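Local coordinates for protein potential RNA-dependent RNA polymerase (Human picobirnavirus, PDB 5I62) that polymerises RNA on an RNA template from ribonucleoside triphosphates, probably in both transcription and replication of the viral double-stranded RNA genome, at residues R425-Q429 with R446-I451; A422-L426 with F463-C467; F68-R73 with V416-R421. All blocks are in the same frame, centred on the assembly; numbering follows the deposited sequence.

Contact 1 (R425-Q429 with R446-I451); sequences RLAMQ and RYLSII
Residues 425-427 form the last turn of helix 419-427; at Met428 the chain leaves helical angles (phi/psi -129/137), and Gln429 is extended as well (-124/160). Segment 446-451 is helical throughout and ends helix 441-451. The two backbones come closest at Leu426 and Tyr447, whose CA atoms are 6.0 Å apart. Arg425 directs its CB at the other helix, with CB 3.7 Å from Ile450 CD1, but its m, t, t chain then leads off to a salt bridge with Glu190. Its carbonyl O takes a 2.8 Å hydrogen bond from Arg446 NH2 and a weak one of 3.0 Å from Arg446 NH1. Leu426 (m, t) fills the space between the helices: CD2 lies 3.5 Å from Tyr447 CD1 and 3.9 Å from Ile450 CD1, while CD1 reaches Ile451 CG1 at 3.8 Å. Ala427 turns its methyl away and touches Leu44 of helix 44-55. Met428 also points its side chain away, yet its carbonyl O accepts another hydrogen bond from Arg446 NH2, 2.8 Å long. Gln429 places CB over one face of the same guanidinium, 3.8 Å from Arg446 NH2, and its backbone pairs with Tyr34. Arg446 is almost fully extended (t, t, t) to span this gap. An arginine side chain thus binds carbonyl oxygens at the C-terminal end of a helix, between two helices of what is probably the polymerase thumb. Its chemistry implies that a positive charge sits at the negative end of the helix dipole, beside an apolar contact of Leu426, Tyr447, Ile450 and Ile451.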
ATOM      1  N   ARG A 425       5.583  -2.894 -16.094  1.00 19.57           N
ATOM      2  CA  ARG A 425       6.046  -1.730 -15.346  1.00 20.08           C
ATOM      3  C   ARG A 425       7.318  -1.144 -15.943  1.00 19.80           C
ATOM      4  O   ARG A 425       7.531   0.069 -15.876  1.00 21.36           O
ATOM      5  CB  ARG A 425       6.268  -2.100 -13.889  1.00 20.67           C
ATOM      6  CG  ARG A 425       4.990  -2.524 -13.231  1.00 29.40           C
ATOM      7  CD  ARG A 425       5.047  -2.426 -11.737  1.00 31.90           C
ATOM      8  NE  ARG A 425       3.689  -2.515 -11.224  1.00 36.75           N
ATOM      9  CZ  ARG A 425       3.278  -1.945 -10.101  1.00 42.03           C
ATOM     10  NH1 ARG A 425       4.134  -1.242  -9.365  1.00 42.89           N
ATOM     11  NH2 ARG A 425       2.016  -2.076  -9.717  1.00 41.34           N
ATOM     12  N   LEU A 426       8.192  -1.989 -16.491  1.00 18.48           N
ATOM     13  CA  LEU A 426       9.373  -1.470 -17.175  1.00 18.94           C
ATOM     14  C   LEU A 426       8.975  -0.660 -18.404  1.00 20.82           C
ATOM     15  O   LEU A 426       9.636   0.329 -18.753  1.00 20.34           O
ATOM     16  CB  LEU A 426      10.294  -2.622 -17.559  1.00 17.54           C
ATOM     17  CG  LEU A 426      10.987  -3.329 -16.397  1.00 18.71           C
ATOM     18  CD1 LEU A 426      11.742  -4.553 -16.894  1.00 21.01           C
ATOM     19  CD2 LEU A 426      11.916  -2.377 -15.662  1.00 19.22           C
ATOM     20  N   ALA A 427       7.893  -1.058 -19.069  1.00 18.58           N
ATOM     21  CA  ALA A 427       7.518  -0.437 -20.332  1.00 19.13           C
ATOM     22  C   ALA A 427       6.632   0.793 -20.153  1.00 22.02           C
ATOM     23  O   ALA A 427       6.629   1.684 -21.010  1.00 21.61           O
ATOM     24  CB  ALA A 427       6.817  -1.463 -21.222  1.00 20.36           C
ATOM     25  N   MET A 428       5.904   0.875 -19.046  1.00 21.50           N
ATOM     26  CA  MET A 428       4.868   1.878 -18.835  1.00 22.78           C
ATOM     27  C   MET A 428       5.087   2.563 -17.501  1.00 27.58           C
ATOM     28  O   MET A 428       5.349   1.897 -16.500  1.00 31.05           O
ATOM     29  CB  MET A 428       3.484   1.245 -18.833  1.00 23.54           C
ATOM     30  CG  MET A 428       3.102   0.607 -20.131  1.00 24.87           C
ATOM     31  SD  MET A 428       2.584   1.928 -21.211  1.00 29.00           S
ATOM     32  CE  MET A 428       1.852   0.983 -22.553  1.00 25.42           C
ATOM     33  N   GLN A 429       4.939   3.880 -17.463  1.00 27.27           N
ATOM     34  CA  GLN A 429       5.119   4.581 -16.207  1.00 30.31           C
ATOM     35  C   GLN A 429       3.883   5.389 -15.853  1.00 28.34           C
ATOM     36  O   GLN A 429       3.044   5.706 -16.701  1.00 23.33           O
ATOM     37  CB  GLN A 429       6.353   5.483 -16.239  1.00 32.77           C
ATOM     38  CG  GLN A 429       6.320   6.533 -17.311  1.00 31.29           C
ATOM     39  CD  GLN A 429       7.693   7.132 -17.530  1.00 44.39           C
ATOM     40  OE1 GLN A 429       8.643   6.800 -16.809  1.00 43.12           O
ATOM     41  NE2 GLN A 429       7.811   8.026 -18.518  1.00 41.36           N
ATOM     42  N   ARG A 446      14.731   3.310 -11.544  1.00 25.32           N
ATOM     43  CA  ARG A 446      13.388   2.739 -11.535  1.00 27.46           C
ATOM     44  C   ARG A 446      13.388   1.330 -12.122  1.00 21.81           C
ATOM     45  O   ARG A 446      12.800   0.414 -11.534  1.00 24.55           O
ATOM     46  CB  ARG A 446      12.413   3.645 -12.288  1.00 26.64           C
ATOM     47  CG  ARG A 446      10.960   3.131 -12.318  1.00 19.28           C
ATOM     48  CD  ARG A 446      10.044   4.100 -13.092  1.00 30.27           C
ATOM     49  NE  ARG A 446       8.698   3.543 -13.242  1.00 35.26           N
ATOM     50  CZ  ARG A 446       8.320   2.751 -14.240  1.00 29.16           C
ATOM     51  NH1 ARG A 446       9.182   2.426 -15.198  1.00 26.55           N
ATOM     52  NH2 ARG A 446       7.085   2.268 -14.271  1.00 31.64           N
ATOM     53  N   TYR A 447      14.057   1.137 -13.269  1.00 20.79           N
ATOM     54  CA  TYR A 447      14.174  -0.200 -13.860  1.00 21.86           C
ATOM     55  C   TYR A 447      14.687  -1.213 -12.844  1.00 22.47           C
ATOM     56  O   TYR A 447      14.160  -2.329 -12.740  1.00 19.79           O
ATOM     57  CB  TYR A 447      15.124  -0.195 -15.052  1.00 19.11           C
ATOM     58  CG  TYR A 447      14.672   0.482 -16.319  1.00 21.86           C
ATOM     59  CD1 TYR A 447      13.329   0.749 -16.572  1.00 19.15           C
ATOM     60  CD2 TYR A 447      15.614   0.845 -17.283  1.00 21.68           C
ATOM     61  CE1 TYR A 447      12.942   1.357 -17.756  1.00 22.78           C
ATOM     62  CE2 TYR A 447      15.244   1.445 -18.455  1.00 23.03           C
ATOM     63  CZ  TYR A 447      13.911   1.710 -18.690  1.00 26.45           C
ATOM     64  OH  TYR A 447      13.559   2.321 -19.873  1.00 24.94           O
ATOM     65  N   LEU A 448      15.762  -0.860 -12.129  1.00 19.08           N
ATOM     66  CA  LEU A 448      16.371  -1.808 -11.193  1.00 21.60           C
ATOM     67  C   LEU A 448      15.417  -2.150 -10.059  1.00 19.01           C
ATOM     68  O   LEU A 448      15.328  -3.307  -9.639  1.00 22.04           O
ATOM     69  CB  LEU A 448      17.670  -1.239 -10.624  1.00 20.44           C
ATOM     70  CG  LEU A 448      18.761  -0.935 -11.655  1.00 22.65           C
ATOM     71  CD1 LEU A 448      19.988  -0.327 -10.976  1.00 23.49           C
ATOM     72  CD2 LEU A 448      19.132  -2.190 -12.412  1.00 24.07           C
ATOM     73  N   SER A 449      14.714  -1.148  -9.532  1.00 24.69           N
ATOM     74  CA  SER A 449      13.779  -1.415  -8.448  1.00 21.88           C
ATOM     75  C   SER A 449      12.660  -2.348  -8.895  1.00 24.21           C
ATOM     76  O   SER A 449      12.173  -3.158  -8.097  1.00 25.40           O
ATOM     77  CB  SER A 449      13.229  -0.105  -7.902  1.00 27.49           C
ATOM     78  OG  SER A 449      12.367   0.504  -8.846  1.00 34.17           O
ATOM     79  N   ILE A 450      12.241  -2.261 -10.161  1.00 22.51           N
ATOM     80  CA  ILE A 450      11.232  -3.188 -10.670  1.00 20.17           C
ATOM     81  C   ILE A 450      11.826  -4.580 -10.816  1.00 18.68           C
ATOM     82  O   ILE A 450      11.259  -5.568 -10.338  1.00 22.14           O
ATOM     83  CB  ILE A 450      10.654  -2.691 -12.009  1.00 22.63           C
ATOM     84  CG1 ILE A 450       9.848  -1.402 -11.808  1.00 23.73           C
ATOM     85  CG2 ILE A 450       9.797  -3.784 -12.657  1.00 21.72           C
ATOM     86  CD1 ILE A 450       9.611  -0.621 -13.106  1.00 22.18           C
ATOM     87  N   ILE A 451      12.977  -4.673 -11.487  1.00 17.75           N
ATOM     88  CA  ILE A 451      13.566  -5.975 -11.795  1.00 17.89           C
ATOM     89  C   ILE A 451      13.963  -6.703 -10.518  1.00 20.69           C
ATOM     90  O   ILE A 451      13.864  -7.932 -10.437  1.00 20.76           O
ATOM     91  CB  ILE A 451      14.760  -5.812 -12.761  1.00 20.96           C
ATOM     92  CG1 ILE A 451      14.267  -5.368 -14.140  1.00 18.99           C
ATOM     93  CG2 ILE A 451      15.577  -7.117 -12.862  1.00 22.32           C
ATOM     94  CD1 ILE A 451      15.345  -4.721 -15.043  1.00 18.38           C
TER

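Contact 2 (A422-L426 with F463-C467); sequences ALGRL and FLDFC
Two nearly parallel helices of the helical region that follows the palm, probably the thumb of this polymerase, face each other here: 422-426 from the middle of helix 419-427, and 463-467 from helix 460-469. Their N-to-C directions differ by 19° (signed crossing angle -19°), and the short axes stay 12.3 Å apart at closest approach. Even the nearest CA atoms, those of Leu423 and Cys467, are 8.3 Å apart, so long side chains have to bridge the space. Both backbones are regular alpha helix, with the i to i+4 bonds Leu426 N to Ala422 O at 2.8 Å and Cys467 N to Phe463 O at 2.9 Å. Phe463, with chi1 t and chi2 70°, extends its ring across the gap. Its CZ lies 3.8 Å from Ala422 CB, and its CE1 is 3.4 Å from Leu423 CG, which sits at the ring edge. The same ring meets Trp51 of helix 44-55 edge-to-face. One turn on, Phe466 (chi1 t, chi2 79°) offers its ring edge to Leu423, with CE2 3.8 Å from CD2, while Tyr39 and helix 44-55 pack round the phenyl group. Leu423, in the m, t rotamer, thus leans on both phenylalanines. The spacing of the contacts, 463 with 466 and 467 against 422 with 423 and 426, is that of one apolar stripe on each helix, and no hydrogen bond crosses between them. Cys467 (chi1 m) completes the row, its SG 4.3 Å from Leu423 CD2 and 3.6 Å from Leu426 CD1.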
ATOM      1  N   ALA A 422       6.380  -7.370 -14.156  1.00 18.47           N
ATOM      2  CA  ALA A 422       7.596  -6.563 -14.205  1.00 19.01           C
ATOM      3  C   ALA A 422       7.757  -5.899 -15.567  1.00 18.29           C
ATOM      4  O   ALA A 422       8.044  -4.700 -15.654  1.00 18.38           O
ATOM      5  CB  ALA A 422       8.818  -7.422 -13.872  1.00 18.92           C
ATOM      6  N   LEU A 423       7.572  -6.666 -16.647  1.00 19.51           N
ATOM      7  CA  LEU A 423       7.739  -6.116 -17.993  1.00 20.11           C
ATOM      8  C   LEU A 423       6.782  -4.960 -18.249  1.00 21.12           C
ATOM      9  O   LEU A 423       7.166  -3.948 -18.844  1.00 19.25           O
ATOM     10  CB  LEU A 423       7.533  -7.198 -19.041  1.00 21.27           C
ATOM     11  CG  LEU A 423       8.682  -8.165 -19.246  1.00 21.86           C
ATOM     12  CD1 LEU A 423       8.273  -9.211 -20.269  1.00 25.19           C
ATOM     13  CD2 LEU A 423       9.902  -7.374 -19.738  1.00 25.17           C
ATOM     14  N   GLY A 424       5.520  -5.109 -17.838  1.00 18.14           N
ATOM     15  CA  GLY A 424       4.571  -4.017 -18.004  1.00 22.81           C
ATOM     16  C   GLY A 424       5.027  -2.750 -17.303  1.00 20.73           C
ATOM     17  O   GLY A 424       4.902  -1.645 -17.838  1.00 21.17           O
ATOM     18  N   ARG A 425       5.583  -2.894 -16.094  1.00 19.57           N
ATOM     19  CA  ARG A 425       6.046  -1.730 -15.346  1.00 20.08           C
ATOM     20  C   ARG A 425       7.318  -1.144 -15.943  1.00 19.80           C
ATOM     21  O   ARG A 425       7.531   0.069 -15.876  1.00 21.36           O
ATOM     22  CB  ARG A 425       6.268  -2.100 -13.889  1.00 20.67           C
ATOM     23  CG  ARG A 425       4.990  -2.524 -13.231  1.00 29.40           C
ATOM     24  CD  ARG A 425       5.047  -2.426 -11.737  1.00 31.90           C
ATOM     25  NE  ARG A 425       3.689  -2.515 -11.224  1.00 36.75           N
ATOM     26  CZ  ARG A 425       3.278  -1.945 -10.101  1.00 42.03           C
ATOM     27  NH1 ARG A 425       4.134  -1.242  -9.365  1.00 42.89           N
ATOM     28  NH2 ARG A 425       2.016  -2.076  -9.717  1.00 41.34           N
ATOM     29  N   LEU A 426       8.192  -1.989 -16.491  1.00 18.48           N
ATOM     30  CA  LEU A 426       9.373  -1.470 -17.175  1.00 18.94           C
ATOM     31  C   LEU A 426       8.975  -0.660 -18.404  1.00 20.82           C
ATOM     32  O   LEU A 426       9.636   0.329 -18.753  1.00 20.34           O
ATOM     33  CB  LEU A 426      10.294  -2.622 -17.559  1.00 17.54           C
ATOM     34  CG  LEU A 426      10.987  -3.329 -16.397  1.00 18.71           C
ATOM     35  CD1 LEU A 426      11.742  -4.553 -16.894  1.00 21.01           C
ATOM     36  CD2 LEU A 426      11.916  -2.377 -15.662  1.00 19.22           C
ATOM     37  N   PHE A 463      15.565 -13.489 -17.753  1.00 24.92           N
ATOM     38  CA  PHE A 463      14.780 -12.267 -17.726  1.00 21.38           C
ATOM     39  C   PHE A 463      15.684 -11.041 -17.712  1.00 22.29           C
ATOM     40  O   PHE A 463      15.420 -10.063 -18.422  1.00 21.21           O
ATOM     41  CB  PHE A 463      13.848 -12.265 -16.521  1.00 21.83           C
ATOM     42  CG  PHE A 463      12.910 -11.103 -16.507  1.00 20.53           C
ATOM     43  CD1 PHE A 463      11.888 -11.024 -17.442  1.00 22.91           C
ATOM     44  CD2 PHE A 463      13.065 -10.075 -15.584  1.00 17.67           C
ATOM     45  CE1 PHE A 463      11.014  -9.952 -17.449  1.00 21.28           C
ATOM     46  CE2 PHE A 463      12.187  -8.993 -15.579  1.00 20.77           C
ATOM     47  CZ  PHE A 463      11.159  -8.936 -16.518  1.00 21.70           C
ATOM     48  N   LEU A 464      16.774 -11.093 -16.937  1.00 21.59           N
ATOM     49  CA  LEU A 464      17.702  -9.966 -16.879  1.00 24.51           C
ATOM     50  C   LEU A 464      18.381  -9.731 -18.226  1.00 24.39           C
ATOM     51  O   LEU A 464      18.515  -8.586 -18.667  1.00 22.10           O
ATOM     52  CB  LEU A 464      18.741 -10.206 -15.792  1.00 23.89           C
ATOM     53  CG  LEU A 464      19.703  -9.045 -15.559  1.00 26.76           C
ATOM     54  CD1 LEU A 464      18.946  -7.778 -15.143  1.00 24.77           C
ATOM     55  CD2 LEU A 464      20.738  -9.434 -14.516  1.00 27.16           C
ATOM     56  N   ASP A 465      18.831 -10.804 -18.886  1.00 25.41           N
ATOM     57  CA  ASP A 465      19.427 -10.655 -20.209  1.00 26.31           C
ATOM     58  C   ASP A 465      18.417 -10.072 -21.188  1.00 26.48           C
ATOM     59  O   ASP A 465      18.761  -9.228 -22.022  1.00 27.77           O
ATOM     60  CB  ASP A 465      19.950 -11.998 -20.716  1.00 29.70           C
ATOM     61  CG  ASP A 465      21.174 -12.491 -19.945  1.00 30.99           C
ATOM     62  OD1 ASP A 465      21.903 -11.658 -19.367  1.00 34.17           O
ATOM     63  OD2 ASP A 465      21.403 -13.721 -19.916  1.00 37.71           O
ATOM     64  N   PHE A 466      17.158 -10.495 -21.087  1.00 21.31           N
ATOM     65  CA  PHE A 466      16.109  -9.906 -21.910  1.00 23.93           C
ATOM     66  C   PHE A 466      15.951  -8.415 -21.633  1.00 21.91           C
ATOM     67  O   PHE A 466      15.776  -7.619 -22.559  1.00 23.39           O
ATOM     68  CB  PHE A 466      14.783 -10.629 -21.664  1.00 23.72           C
ATOM     69  CG  PHE A 466      13.657 -10.131 -22.525  1.00 25.17           C
ATOM     70  CD1 PHE A 466      13.551 -10.530 -23.845  1.00 29.27           C
ATOM     71  CD2 PHE A 466      12.715  -9.249 -22.020  1.00 25.75           C
ATOM     72  CE1 PHE A 466      12.509 -10.081 -24.640  1.00 28.85           C
ATOM     73  CE2 PHE A 466      11.671  -8.786 -22.811  1.00 24.23           C
ATOM     74  CZ  PHE A 466      11.568  -9.204 -24.124  1.00 24.72           C
ATOM     75  N   CYS A 467      15.982  -8.019 -20.360  1.00 18.92           N
ATOM     76  CA  CYS A 467      15.798  -6.609 -20.022  1.00 22.17           C
ATOM     77  C   CYS A 467      17.002  -5.761 -20.434  1.00 23.79           C
ATOM     78  O   CYS A 467      16.841  -4.614 -20.873  1.00 23.13           O
ATOM     79  CB  CYS A 467      15.521  -6.472 -18.530  1.00 20.44           C
ATOM     80  SG  CYS A 467      13.876  -7.151 -18.072  1.00 22.78           S
TER

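Contact 3 (F68-R73 with V416-R421); sequences FEDDLR and VYSTMR
Segment 68-73 is regular helix, the end of helix 63-73, whereas 416-421 runs extended through Val416 and Tyr417, turns at Ser418 (phi/psi -69/123) and enters helix 419-427. The nearest CA pairs are Glu69 with Ser418 (5.5 Å), Arg73 with Met420 (5.4 Å) and Leu72 with Arg421 (5.9 Å). Glu69 (chi1 m, chi2 -92°) brings its carboxylate to the start of the second helix: OE1 accepts from Ser418 OG at 2.6 Å and Met420 N at 3.0 Å, OE2 from Thr419 OG1 at 2.8 Å and Thr419 N at 2.9 Å. Ser418 is the N-cap, its OG accepting from Arg421 N at 3.0 Å; Glu69, distant in sequence, adds to this cap by accepting from first-turn amides. Through it the N-terminal part of the chain grips the start of the probable thumb, just after strand 416-417; His457 also hydrogen-bonds to Glu69 OE2. Phe68 (chi1 t) sets its ring edge against the turn, CE2 3.6 Å from Ser418 N. Leu72 (m, t) packs CD1 3.4 Å from Ser418 CB. Arg73, salt-bridged to Asp49, has NE 3.2 Å from Met420 CE. A water joins Leu72 O and Arg421 NH1, 2.9 Å from each.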
ATOM      1  N   PHE A  68      -0.247 -18.063 -12.510  1.00 20.41           N
ATOM      2  CA  PHE A  68      -0.029 -16.790 -11.828  1.00 20.36           C
ATOM      3  C   PHE A  68       0.464 -15.730 -12.805  1.00 21.12           C
ATOM      4  O   PHE A  68      -0.055 -14.612 -12.840  1.00 21.03           O
ATOM      5  CB  PHE A  68       0.965 -17.037 -10.694  1.00 20.91           C
ATOM      6  CG  PHE A  68       1.586 -15.801 -10.086  1.00 23.13           C
ATOM      7  CD1 PHE A  68       0.927 -15.078  -9.107  1.00 21.73           C
ATOM      8  CD2 PHE A  68       2.878 -15.435 -10.421  1.00 20.98           C
ATOM      9  CE1 PHE A  68       1.531 -13.976  -8.507  1.00 19.54           C
ATOM     10  CE2 PHE A  68       3.485 -14.336  -9.826  1.00 21.83           C
ATOM     11  CZ  PHE A  68       2.798 -13.610  -8.860  1.00 16.51           C
ATOM     12  N   GLU A  69       1.442 -16.091 -13.637  1.00 20.92           N
ATOM     13  CA  GLU A  69       1.964 -15.182 -14.648  1.00 21.03           C
ATOM     14  C   GLU A  69       0.892 -14.805 -15.671  1.00 25.70           C
ATOM     15  O   GLU A  69       0.754 -13.628 -16.029  1.00 21.70           O
ATOM     16  CB  GLU A  69       3.164 -15.822 -15.344  1.00 23.96           C
ATOM     17  CG  GLU A  69       4.436 -15.906 -14.501  1.00 21.35           C
ATOM     18  CD  GLU A  69       5.334 -14.689 -14.694  1.00 23.90           C
ATOM     19  OE1 GLU A  69       4.815 -13.646 -15.155  1.00 24.36           O
ATOM     20  OE2 GLU A  69       6.550 -14.775 -14.389  1.00 22.45           O
ATOM     21  N   ASP A  70       0.148 -15.801 -16.177  1.00 21.41           N
ATOM     22  CA  ASP A  70      -0.946 -15.553 -17.111  1.00 21.22           C
ATOM     23  C   ASP A  70      -1.990 -14.614 -16.522  1.00 26.80           C
ATOM     24  O   ASP A  70      -2.502 -13.721 -17.211  1.00 28.13           O
ATOM     25  CB  ASP A  70      -1.622 -16.867 -17.508  1.00 27.38           C
ATOM     26  CG  ASP A  70      -0.873 -17.620 -18.588  1.00 37.21           C
ATOM     27  OD1 ASP A  70       0.075 -17.055 -19.172  1.00 39.80           O
ATOM     28  OD2 ASP A  70      -1.247 -18.781 -18.864  1.00 35.53           O
ATOM     29  N   ASP A  71      -2.350 -14.835 -15.256  1.00 22.44           N
ATOM     30  CA  ASP A  71      -3.282 -13.944 -14.570  1.00 24.13           C
ATOM     31  C   ASP A  71      -2.791 -12.492 -14.574  1.00 25.54           C
ATOM     32  O   ASP A  71      -3.549 -11.572 -14.901  1.00 23.92           O
ATOM     33  CB  ASP A  71      -3.499 -14.437 -13.144  1.00 26.26           C
ATOM     34  CG  ASP A  71      -4.429 -13.550 -12.357  1.00 36.85           C
ATOM     35  OD1 ASP A  71      -5.636 -13.494 -12.679  1.00 42.01           O
ATOM     36  OD2 ASP A  71      -3.947 -12.890 -11.417  1.00 42.20           O
ATOM     37  N   LEU A  72      -1.531 -12.261 -14.186  1.00 20.69           N
ATOM     38  CA  LEU A  72      -1.046 -10.886 -14.086  1.00 20.02           C
ATOM     39  C   LEU A  72      -0.772 -10.285 -15.462  1.00 20.68           C
ATOM     40  O   LEU A  72      -0.824  -9.058 -15.627  1.00 22.61           O
ATOM     41  CB  LEU A  72       0.196 -10.823 -13.200  1.00 21.56           C
ATOM     42  CG  LEU A  72      -0.122 -11.088 -11.719  1.00 23.84           C
ATOM     43  CD1 LEU A  72       1.110 -11.095 -10.848  1.00 26.38           C
ATOM     44  CD2 LEU A  72      -1.098 -10.022 -11.224  1.00 31.57           C
ATOM     45  N   ARG A  73      -0.462 -11.128 -16.450  1.00 21.61           N
ATOM     46  CA  ARG A  73      -0.307 -10.654 -17.818  1.00 23.50           C
ATOM     47  C   ARG A  73      -1.551  -9.914 -18.304  1.00 22.84           C
ATOM     48  O   ARG A  73      -1.440  -8.941 -19.060  1.00 22.11           O
ATOM     49  CB  ARG A  73       0.002 -11.826 -18.744  1.00 23.14           C
ATOM     50  CG  ARG A  73       0.170 -11.403 -20.181  1.00 32.41           C
ATOM     51  CD  ARG A  73       0.693 -12.522 -21.049  1.00 37.17           C
ATOM     52  NE  ARG A  73       1.379 -11.966 -22.212  1.00 38.49           N
ATOM     53  CZ  ARG A  73       1.556 -12.610 -23.360  1.00 41.63           C
ATOM     54  NH1 ARG A  73       1.075 -13.838 -23.510  1.00 43.90           N
ATOM     55  NH2 ARG A  73       2.196 -12.022 -24.363  1.00 34.36           N
ATOM     56  N   VAL A 416       7.906 -15.448  -5.592  1.00 18.85           N
ATOM     57  CA  VAL A 416       8.221 -15.240  -6.994  1.00 17.62           C
ATOM     58  C   VAL A 416       7.329 -14.121  -7.519  1.00 16.72           C
ATOM     59  O   VAL A 416       6.101 -14.237  -7.517  1.00 16.06           O
ATOM     60  CB  VAL A 416       8.041 -16.529  -7.813  1.00 18.97           C
ATOM     61  CG1 VAL A 416       8.342 -16.246  -9.298  1.00 18.95           C
ATOM     62  CG2 VAL A 416       8.945 -17.647  -7.267  1.00 18.21           C
ATOM     63  N   TYR A 417       7.951 -13.047  -7.976  1.00 17.72           N
ATOM     64  CA  TYR A 417       7.231 -11.952  -8.598  1.00 16.50           C
ATOM     65  C   TYR A 417       7.023 -12.264 -10.078  1.00 19.49           C
ATOM     66  O   TYR A 417       7.843 -12.931 -10.710  1.00 20.14           O
ATOM     67  CB  TYR A 417       8.015 -10.661  -8.406  1.00 18.57           C
ATOM     68  CG  TYR A 417       7.263  -9.381  -8.681  1.00 20.51           C
ATOM     69  CD1 TYR A 417       6.546  -8.745  -7.677  1.00 18.56           C
ATOM     70  CD2 TYR A 417       7.319  -8.787  -9.930  1.00 20.60           C
ATOM     71  CE1 TYR A 417       5.872  -7.545  -7.921  1.00 23.04           C
ATOM     72  CE2 TYR A 417       6.662  -7.598 -10.189  1.00 22.65           C
ATOM     73  CZ  TYR A 417       5.942  -6.980  -9.183  1.00 24.48           C
ATOM     74  OH  TYR A 417       5.293  -5.808  -9.455  1.00 23.74           O
ATOM     75  N   SER A 418       5.902 -11.802 -10.622  1.00 18.93           N
ATOM     76  CA  SER A 418       5.597 -12.058 -12.024  1.00 19.80           C
ATOM     77  C   SER A 418       6.553 -11.292 -12.934  1.00 19.92           C
ATOM     78  O   SER A 418       6.627 -10.063 -12.860  1.00 16.74           O
ATOM     79  CB  SER A 418       4.162 -11.648 -12.330  1.00 19.91           C
ATOM     80  OG  SER A 418       3.939 -11.636 -13.726  1.00 20.57           O
ATOM     81  N   THR A 419       7.258 -12.008 -13.814  1.00 18.10           N
ATOM     82  CA  THR A 419       8.045 -11.314 -14.832  1.00 18.98           C
ATOM     83  C   THR A 419       7.147 -10.542 -15.789  1.00 19.65           C
ATOM     84  O   THR A 419       7.548  -9.498 -16.322  1.00 20.73           O
ATOM     85  CB  THR A 419       8.920 -12.292 -15.617  1.00 22.44           C
ATOM     86  OG1 THR A 419       8.100 -13.311 -16.223  1.00 23.41           O
ATOM     87  CG2 THR A 419       9.955 -12.934 -14.701  1.00 22.15           C
ATOM     88  N   MET A 420       5.935 -11.045 -16.040  1.00 20.51           N
ATOM     89  CA  MET A 420       5.026 -10.326 -16.934  1.00 19.59           C
ATOM     90  C   MET A 420       4.617  -8.992 -16.325  1.00 18.94           C
ATOM     91  O   MET A 420       4.623  -7.955 -17.003  1.00 18.93           O
ATOM     92  CB  MET A 420       3.792 -11.169 -17.272  1.00 19.15           C
ATOM     93  CG  MET A 420       4.083 -12.415 -18.129  1.00 24.57           C
ATOM     94  SD  MET A 420       4.829 -12.042 -19.742  1.00 27.36           S
ATOM     95  CE  MET A 420       3.709 -10.841 -20.380  1.00 29.70           C
ATOM     96  N   ARG A 421       4.265  -8.997 -15.043  1.00 17.42           N
ATOM     97  CA  ARG A 421       3.976  -7.740 -14.361  1.00 19.30           C
ATOM     98  C   ARG A 421       5.184  -6.814 -14.381  1.00 19.14           C
ATOM     99  O   ARG A 421       5.044  -5.601 -14.606  1.00 18.51           O
ATOM    100  CB  ARG A 421       3.527  -7.998 -12.929  1.00 18.02           C
ATOM    101  CG  ARG A 421       3.110  -6.729 -12.177  1.00 21.32           C
ATOM    102  CD  ARG A 421       2.384  -7.119 -10.908  1.00 24.89           C
ATOM    103  NE  ARG A 421       1.812  -6.008 -10.151  1.00 27.90           N
ATOM    104  CZ  ARG A 421       0.647  -5.422 -10.420  1.00 32.27           C
ATOM    105  NH1 ARG A 421      -0.082  -5.799 -11.474  1.00 26.39           N
ATOM    106  NH2 ARG A 421       0.212  -4.443  -9.637  1.00 31.55           N
TER
HETATM  107  O   HOH W   1       0.438  -6.990 -14.038  1.00 23.05           O

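How the contacts relate
All three contacts are buried and share helix 419-427: contact 3 holds it at its start, contact 2 farther along and contact 1 at its end. The chemistry follows the position. Both ends are met by a charge of suitable sign, a carboxylate at the amides and a guanidinium at the carbonyls, whereas the middle is purely apolar. Contacts 1 and 2 have centres about 7 Å apart, share Arg425 and Leu426, of which Leu426 packs in both, and use helices that follow each other in the chain; Ile451 CD1 touches Cys467 CB at 3.9 Å. Contact 3 instead bridges 342 intervening residues, and meets contact 2 where Phe463 CE1 lies 3.6 Å from Thr419 CB.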